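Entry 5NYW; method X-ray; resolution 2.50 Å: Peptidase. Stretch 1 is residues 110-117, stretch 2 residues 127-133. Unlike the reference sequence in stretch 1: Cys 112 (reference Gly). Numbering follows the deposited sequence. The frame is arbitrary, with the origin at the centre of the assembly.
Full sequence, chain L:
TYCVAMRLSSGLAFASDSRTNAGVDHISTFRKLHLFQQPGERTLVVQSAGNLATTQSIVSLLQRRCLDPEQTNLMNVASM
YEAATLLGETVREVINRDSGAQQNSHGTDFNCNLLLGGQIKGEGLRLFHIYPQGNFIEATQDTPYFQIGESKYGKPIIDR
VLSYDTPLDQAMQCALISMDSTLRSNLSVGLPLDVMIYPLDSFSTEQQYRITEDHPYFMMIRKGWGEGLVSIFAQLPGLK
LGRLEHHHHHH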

ATOM      1  N   PHE L 110       5.969   4.413  26.523  1.00 68.14           N
ATOM      2  CA  PHE L 110       6.547   5.751  26.501  1.00 59.06           C
ATOM      3  C   PHE L 110       5.525   6.863  26.702  1.00 57.86           C
ATOM      4  O   PHE L 110       5.806   8.023  26.421  1.00 52.01           O
ATOM      5  N   ASN L 111       4.326   6.511  27.151  1.00 65.45           N
ATOM      6  CA  ASN L 111       3.249   7.494  27.274  1.00 58.13           C
ATOM      7  C   ASN L 111       3.335   8.430  28.481  1.00 59.20           C
ATOM      8  O   ASN L 111       3.840   8.071  29.557  1.00 66.49           O
ATOM      9  N   CYS L 112       2.842   9.645  28.266  1.00 47.53           N
ATOM     10  CA  CYS L 112       2.764  10.679  29.288  1.00 41.76           C
ATOM     11  C   CYS L 112       1.477  11.499  29.232  1.00 47.35           C
ATOM     12  O   CYS L 112       0.802  11.577  28.206  1.00 52.70           O
ATOM     13  N   ASN L 113       1.138  12.107  30.360  1.00 52.41           N
ATOM     14  CA  ASN L 113       0.084  13.102  30.415  1.00 51.03           C
ATOM     15  C   ASN L 113       0.701  14.344  31.021  1.00 53.13           C
ATOM     16  O   ASN L 113       1.595  14.243  31.878  1.00 49.72           O
ATOM     17  N   LEU L 114       0.267  15.504  30.538  1.00 48.21           N
ATOM     18  CA  LEU L 114       0.758  16.774  31.040  1.00 48.99           C
ATOM     19  C   LEU L 114      -0.379  17.710  31.396  1.00 50.34           C
ATOM     20  O   LEU L 114      -1.462  17.621  30.814  1.00 47.71           O
ATOM     21  N   LEU L 115      -0.123  18.600  32.356  1.00 47.74           N
ATOM     22  CA  LEU L 115      -1.008  19.733  32.609  1.00 45.67           C
ATOM     23  C   LEU L 115      -0.258  21.029  32.275  1.00 45.85           C
ATOM     24  O   LEU L 115       0.945  21.171  32.551  1.00 43.58           O
ATOM     25  N   LEU L 116      -0.972  21.940  31.628  1.00 44.65           N
ATOM     26  CA  LEU L 116      -0.451  23.237  31.228  1.00 45.49           C
ATOM     27  C   LEU L 116      -1.397  24.315  31.667  1.00 50.80           C
ATOM     28  O   LEU L 116      -2.549  24.317  31.262  1.00 56.25           O
ATOM     29  N   GLY L 117      -0.933  25.222  32.513  1.00 53.29           N
ATOM     30  CA  GLY L 117      -1.816  26.252  33.014  1.00 45.25           C
ATOM     31  C   GLY L 117      -1.101  27.563  33.185  1.00 51.62           C
ATOM     32  O   GLY L 117       0.111  27.601  33.375  1.00 56.65           O
ATOM     33  N   LEU L 127      -6.141  26.697  31.322  1.00 63.56           N
ATOM     34  CA  LEU L 127      -5.614  25.434  31.846  1.00 57.48           C
ATOM     35  C   LEU L 127      -5.932  24.286  30.889  1.00 48.92           C
ATOM     36  O   LEU L 127      -7.080  24.138  30.492  1.00 54.02           O
ATOM     37  N   PHE L 128      -4.924  23.493  30.513  1.00 50.08           N
ATOM     38  CA  PHE L 128      -5.102  22.372  29.574  1.00 46.67           C
ATOM     39  C   PHE L 128      -4.620  21.039  30.127  1.00 50.72           C
ATOM     40  O   PHE L 128      -3.711  20.978  30.973  1.00 50.06           O
ATOM     41  N   HIS L 129      -5.241  19.969  29.641  1.00 41.51           N
ATOM     42  CA  HIS L 129      -4.744  18.617  29.851  1.00 48.63           C
ATOM     43  C   HIS L 129      -4.286  18.052  28.508  1.00 49.21           C
ATOM     44  O   HIS L 129      -5.115  17.824  27.637  1.00 51.77           O
ATOM     45  N   ILE L 130      -2.981  17.796  28.359  1.00 49.89           N
ATOM     46  CA  ILE L 130      -2.422  17.223  27.124  1.00 52.52           C
ATOM     47  C   ILE L 130      -2.311  15.699  27.244  1.00 56.58           C
ATOM     48  O   ILE L 130      -1.716  15.191  28.187  1.00 67.12           O
ATOM     49  N   TYR L 131      -2.850  14.988  26.255  1.00 46.93           N
ATOM     50  CA  TYR L 131      -2.899  13.528  26.224  1.00 43.30           C
ATOM     51  C   TYR L 131      -1.676  12.955  25.502  1.00 57.33           C
ATOM     52  O   TYR L 131      -0.961  13.708  24.834  1.00 69.17           O
ATOM     53  N   PRO L 132      -1.420  11.627  25.632  1.00 53.12           N
ATOM     54  CA  PRO L 132      -0.280  11.037  24.892  1.00 55.52           C
ATOM     55  C   PRO L 132      -0.314  11.213  23.358  1.00 55.78           C
ATOM     56  O   PRO L 132       0.753  11.320  22.755  1.00 73.48           O
ATOM     57  N   GLN L 133      -1.494  11.278  22.739  1.00 60.20           N
ATOM     58  CA  GLN L 133      -1.572  11.413  21.273  1.00 57.35           C
ATOM     59  C   GLN L 133      -1.255  12.835  20.840  1.00 54.28           C
ATOM     60  O   GLN L 133      -1.132  13.110  19.661  1.00 55.08           O
TER

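What sets the direction in which each side chain leaves the backbone? Residues 112-117 and 127-130 run antiparallel, and two pairs of backbone hydrogen bonds fix the register: Leu 114 N to Ile 130 O (3.1 Å) and Ile 130 N to Leu 114 O (2.9 Å), then Leu 116 N to Phe 128 O (3.0 Å) and Phe 128 N to Leu 116 O (2.6 Å). Because the strands lie side by side, side chains in this part leave toward one face of the sheet or the other rather than straight at the partner strand. Leu 114, Leu 116, Phe 128 and Ile 130 share one face; Leu 115, Leu 127 and His 129 share the other.

How do the apolar side chains pack on the first of these faces? Ile 130 (chi1 m, chi2 p) touches two leucines of the facing strand. Its CB is 4.2 Å from CB of Leu 114, an m,t rotamer, while its CD1 reaches along the sheet to within 3.7 Å of CB of Leu 116. Leu 116 takes the t,p rotamer, and its CD2 comes within 4.4 Å of CD1 of Phe 128, whose chi1 is m.

What fills the face that carries Leu 115, Leu 127 and His 129? Leu 115, another m,t rotamer, brings its CD2 to 3.8 Å from CB of His 129. Gly 117 has no side chain, and Leu 127 (t,p) uses the room: its CD1 lies 3.9 Å from CA of Gly 117. A CB on that glycine would sit only 3.0 Å from CD1 of Leu 127, a tight fit.

Which side chains form a polar link? Asn 113 and His 129 do. With chi1 t, His 129 directs its ring so that NE2 donates a hydrogen bond to OD1 of Asn 113, at 2.7 Å and nearly straight at 175°. The acceptor lies at the ring edge, near its plane, as suits an in-plane N-H. Asn 113 has chi1 m; its CA-to-CB bond points sideways, but its amide end comes nearer to the other stretch.

How does the contact continue beyond the bridged pairs? The CA-to-CB bond of Pro 132 points toward stretch 1, and its CG lies 3.3 Å from O of Cys 112. On its CB side, Pro 132 meets Asn 111 (chi1 m), with CB 3.7 Å from CG of the asparagine. Cys 112, which differs from the reference sequence, has chi1 p; its SG comes no nearer to stretch 2 than 5.2 Å, at CA of Pro 132.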

ATOM      1  CB  PHE L 110       7.287   5.954  25.187  1.00 49.68           C
ATOM      2  CG  PHE L 110       8.274   4.872  24.893  1.00 53.10           C
ATOM      3  CD1 PHE L 110       9.576   4.947  25.380  1.00 61.78           C
ATOM      4  CD2 PHE L 110       7.903   3.766  24.135  1.00 52.52           C
ATOM      5  CE1 PHE L 110      10.496   3.936  25.121  1.00 57.44           C
ATOM      6  CE2 PHE L 110       8.810   2.757  23.862  1.00 53.32           C
ATOM      7  CZ  PHE L 110      10.108   2.834  24.369  1.00 54.71           C
ATOM      8  CB  ASN L 111       1.894   6.789  27.247  1.00 54.90           C
ATOM      9  CG  ASN L 111       1.490   6.379  25.836  1.00 70.49           C
ATOM     10  OD1 ASN L 111       2.227   6.616  24.870  1.00 79.16           O
ATOM     11  ND2 ASN L 111       0.324   5.765  25.708  1.00 76.52           N
ATOM     12  CB  CYS L 112       3.966  11.616  29.136  1.00 53.50           C
ATOM     13  SG  CYS L 112       3.944  12.570  27.535  1.00 62.12           S
ATOM     14  CB  ASN L 113      -1.126  12.626  31.240  1.00 55.29           C
ATOM     15  CG  ASN L 113      -2.058  11.718  30.456  1.00 54.66           C
ATOM     16  OD1 ASN L 113      -3.063  12.173  29.915  1.00 64.93           O
ATOM     17  ND2 ASN L 113      -1.735  10.429  30.400  1.00 51.94           N
ATOM     18  CB  LEU L 114       1.668  17.451  30.011  1.00 60.10           C
ATOM     19  CG  LEU L 114       2.857  16.630  29.527  1.00 50.18           C
ATOM     20  CD1 LEU L 114       3.591  17.401  28.483  1.00 51.08           C
ATOM     21  CD2 LEU L 114       3.760  16.371  30.686  1.00 38.09           C
ATOM     22  CB  LEU L 115      -1.514  19.743  34.054  1.00 54.28           C
ATOM     23  CG  LEU L 115      -2.401  18.559  34.457  1.00 49.87           C
ATOM     24  CD1 LEU L 115      -2.979  18.762  35.827  1.00 49.22           C
ATOM     25  CD2 LEU L 115      -3.505  18.295  33.447  1.00 50.98           C
ATOM     26  CB  LEU L 116      -0.275  23.307  29.719  1.00 52.21           C
ATOM     27  CG  LEU L 116      -0.019  24.684  29.104  1.00 50.64           C
ATOM     28  CD1 LEU L 116       1.366  25.223  29.473  1.00 42.92           C
ATOM     29  CD2 LEU L 116      -0.207  24.596  27.596  1.00 47.33           C
ATOM     30  CB  LEU L 127      -6.206  25.139  33.224  1.00 55.27           C
ATOM     31  CG  LEU L 127      -5.928  23.762  33.837  1.00 57.31           C
ATOM     32  CD1 LEU L 127      -4.449  23.566  34.070  1.00 56.07           C
ATOM     33  CD2 LEU L 127      -6.735  23.535  35.124  1.00 48.09           C
ATOM     34  CB  PHE L 128      -4.359  22.586  28.228  1.00 46.81           C
ATOM     35  CG  PHE L 128      -4.856  23.763  27.407  1.00 53.55           C
ATOM     36  CD1 PHE L 128      -4.559  25.073  27.769  1.00 53.92           C
ATOM     37  CD2 PHE L 128      -5.687  23.552  26.319  1.00 48.69           C
ATOM     38  CE1 PHE L 128      -5.023  26.143  27.021  1.00 51.25           C
ATOM     39  CE2 PHE L 128      -6.171  24.612  25.587  1.00 48.36           C
ATOM     40  CZ  PHE L 128      -5.839  25.913  25.936  1.00 51.25           C
ATOM     41  CB  HIS L 129      -5.834  17.734  30.509  1.00 48.13           C
ATOM     42  CG  HIS L 129      -5.478  16.279  30.619  1.00 56.68           C
ATOM     43  ND1 HIS L 129      -6.299  15.361  31.247  1.00 72.69           N
ATOM     44  CD2 HIS L 129      -4.421  15.568  30.162  1.00 53.17           C
ATOM     45  CE1 HIS L 129      -5.753  14.165  31.189  1.00 61.53           C
ATOM     46  NE2 HIS L 129      -4.611  14.260  30.526  1.00 53.99           N
ATOM     47  CB  ILE L 130      -1.004  17.803  26.769  1.00 48.92           C
ATOM     48  CG1 ILE L 130      -1.034  19.327  26.575  1.00 56.64           C
ATOM     49  CG2 ILE L 130      -0.463  17.204  25.471  1.00 46.23           C
ATOM     50  CD1 ILE L 130      -0.812  20.128  27.827  1.00 64.83           C
ATOM     51  CB  TYR L 131      -4.164  13.060  25.501  1.00 54.14           C
ATOM     52  CG  TYR L 131      -5.490  13.411  26.130  1.00 61.82           C
ATOM     53  CD1 TYR L 131      -5.935  12.770  27.284  1.00 63.66           C
ATOM     54  CD2 TYR L 131      -6.319  14.358  25.542  1.00 53.48           C
ATOM     55  CE1 TYR L 131      -7.151  13.087  27.838  1.00 67.61           C
ATOM     56  CE2 TYR L 131      -7.529  14.672  26.088  1.00 61.25           C
ATOM     57  CZ  TYR L 131      -7.942  14.037  27.233  1.00 64.48           C
ATOM     58  OH  TYR L 131      -9.163  14.350  27.765  1.00 78.76           O
ATOM     59  CB  PRO L 132      -0.373   9.539  25.228  1.00 57.86           C
ATOM     60  CG  PRO L 132      -1.115   9.471  26.523  1.00 53.20           C
ATOM     61  CD  PRO L 132      -2.064  10.649  26.533  1.00 53.54           C
ATOM     62  CB  GLN L 133      -2.946  10.991  20.734  1.00 53.88           C
ATOM     63  CG  GLN L 133      -3.327   9.524  20.966  1.00 53.34           C
ATOM     64  CD  GLN L 133      -3.727   9.240  22.418  1.00 65.99           C
ATOM     65  OE1 GLN L 133      -4.051  10.159  23.172  1.00 65.88           O
ATOM     66  NE2 GLN L 133      -3.716   7.966  22.809  1.00 66.65           N
TER